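Local coordinates for group 3 allergen SMIPP-S Yv6023A04 (Sarcoptes scabiei type hominis, PDB 3H7O), which belongs to the trypsin-like S1 serine protease family but is an inactivated scabies mite paralogue, probably without the proteolytic activity of its relatives, at residues V126-G130 and D141-A145. The protein carries 3 engineered substitutions. Residue numbers count along the deposited sequence, not the author numbering.
Sequences VSGYG and DLKSA
Strands 126-128 and 143-145 run antiparallel, their axes 4.7 Å apart at 168°, in the second, C-terminal β-barrel of the chymotrypsin-like fold; residues 131-140 connect the two segments. Extended backbone angles hold from Val-126 to Gly-128 and from Lys-143 to Ala-145. Two hydrogen-bonded pairs flank a non-hydrogen-bonded one. In Val-126/Ala-145, N of Val-126 donates to O of Ala-145 (3.0 Å) and N of Ala-145 to O of Val-126 (2.9 Å); in Gly-128/Lys-143, N of Gly-128 reaches O of Lys-143 at 3.0 Å and N of Lys-143 reaches O of Gly-128 at 2.8 Å. N-H...O angles of 154-165° mark all four as near linear. Ser-127 and Ser-144 close to 4.2 Å between CA atoms. Both serines are p rotamers on one face, yet their hydroxyls bond elsewhere: OG of Ser-127 to Thr-14, OG of Ser-144 to Thr-6. On the other face CG1 of Val-126 meets CB of Ala-145 at 4.0 Å.

Past Gly-128 the pairing gives way to side chains. Tyr-129 (chi1 m) lays one ring face against Leu-142, whose CD1 sits 4.1 Å from the ring centroid, 27° off the normal, a CH-pi contact; its OH bonds Ser-59 O. Lys-143 curls back (m, t, m, m), placing NZ 2.7 Å from Asp-141 O and 3.2 Å from Tyr-129 O, with Asp-139 O a further acceptor. Its ammonium group thus gathers backbone carbonyls from both segments, so polar bonding between them continues beyond the last strand pair, where backbone amides no longer supply the donors.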
loop_
_atom_site.group_PDB
_atom_site.type_symbol
_atom_site.label_atom_id
_atom_site.label_comp_id
_atom_site.label_asym_id
_atom_site.label_seq_id
_atom_site.Cartn_x
_atom_site.Cartn_y
_atom_site.Cartn_z
ATOM N N VAL A 126 -5.293 -4.561 6.703
ATOM C CA VAL A 126 -4.441 -4.459 5.525
ATOM C C VAL A 126 -5.093 -5.267 4.403
ATOM O O VAL A 126 -5.633 -6.339 4.653
ATOM C CB VAL A 126 -2.984 -4.939 5.823
ATOM C CG1 VAL A 126 -2.945 -6.397 6.284
ATOM C CG2 VAL A 126 -2.068 -4.718 4.617
ATOM N N SER A 127 -5.074 -4.735 3.183
ATOM C CA SER A 127 -5.602 -5.463 2.027
ATOM C C SER A 127 -4.663 -5.346 0.828
ATOM O O SER A 127 -3.973 -4.336 0.659
ATOM C CB SER A 127 -7.008 -4.973 1.663
ATOM O OG SER A 127 -6.988 -3.599 1.305
ATOM N N GLY A 128 -4.642 -6.387 0.002
ATOM C CA GLY A 128 -3.754 -6.438 -1.151
ATOM C C GLY A 128 -3.633 -7.831 -1.738
ATOM O O GLY A 128 -4.401 -8.731 -1.395
ATOM N N TYR A 129 -2.632 -8.005 -2.599
ATOM C CA TYR A 129 -2.585 -9.133 -3.525
ATOM C C TYR A 129 -1.352 -10.018 -3.390
ATOM O O TYR A 129 -1.285 -11.080 -4.005
ATOM C CB TYR A 129 -2.701 -8.617 -4.965
ATOM C CG TYR A 129 -3.969 -7.829 -5.214
ATOM C CD1 TYR A 129 -5.159 -8.478 -5.534
ATOM C CD2 TYR A 129 -3.979 -6.433 -5.118
ATOM C CE1 TYR A 129 -6.331 -7.762 -5.759
ATOM C CE2 TYR A 129 -5.149 -5.704 -5.350
ATOM C CZ TYR A 129 -6.319 -6.380 -5.666
ATOM O OH TYR A 129 -7.481 -5.684 -5.886
ATOM N N GLY A 130 -0.378 -9.581 -2.595
ATOM C CA GLY A 130 0.864 -10.336 -2.424
ATOM C C GLY A 130 1.725 -10.308 -3.674
ATOM O O GLY A 130 1.592 -9.405 -4.507
ATOM N N ASP A 141 -5.564 -13.611 -5.612
ATOM C CA ASP A 141 -6.780 -13.156 -4.937
ATOM C C ASP A 141 -6.514 -11.899 -4.126
ATOM O O ASP A 141 -5.433 -11.737 -3.554
ATOM C CB ASP A 141 -7.293 -14.218 -3.959
ATOM C CG ASP A 141 -8.006 -15.367 -4.645
ATOM O OD1 ASP A 141 -8.633 -15.167 -5.706
ATOM O OD2 ASP A 141 -7.949 -16.478 -4.094
ATOM N N LEU A 142 -7.513 -11.024 -4.059
ATOM C CA LEU A 142 -7.528 -9.967 -3.057
ATOM C C LEU A 142 -7.650 -10.610 -1.680
ATOM O O LEU A 142 -8.543 -11.428 -1.442
ATOM C CB LEU A 142 -8.692 -9.000 -3.288
ATOM C CG LEU A 142 -8.886 -7.879 -2.259
ATOM C CD1 LEU A 142 -7.717 -6.899 -2.263
ATOM C CD2 LEU A 142 -10.182 -7.150 -2.530
ATOM N N LYS A 143 -6.736 -10.247 -0.789
ATOM C CA LYS A 143 -6.730 -10.765 0.575
ATOM C C LYS A 143 -6.762 -9.596 1.549
ATOM O O LYS A 143 -6.306 -8.497 1.222
ATOM C CB LYS A 143 -5.480 -11.623 0.820
ATOM C CG LYS A 143 -5.375 -12.875 -0.057
ATOM C CD LYS A 143 -3.934 -13.404 -0.129
ATOM C CE LYS A 143 -3.082 -12.628 -1.155
ATOM N NZ LYS A 143 -3.306 -13.084 -2.571
ATOM N N SER A 144 -7.319 -9.827 2.735
ATOM C CA SER A 144 -7.237 -8.840 3.810
ATOM C C SER A 144 -6.947 -9.529 5.144
ATOM O O SER A 144 -7.226 -10.715 5.309
ATOM C CB SER A 144 -8.504 -7.983 3.888
ATOM O OG SER A 144 -9.609 -8.737 4.343
ATOM N N ALA A 145 -6.363 -8.780 6.075
ATOM C CA ALA A 145 -6.024 -9.304 7.399
ATOM C C ALA A 145 -6.117 -8.211 8.451
ATOM O O ALA A 145 -5.690 -7.077 8.219
ATOM C CB ALA A 145 -4.621 -9.904 7.390
#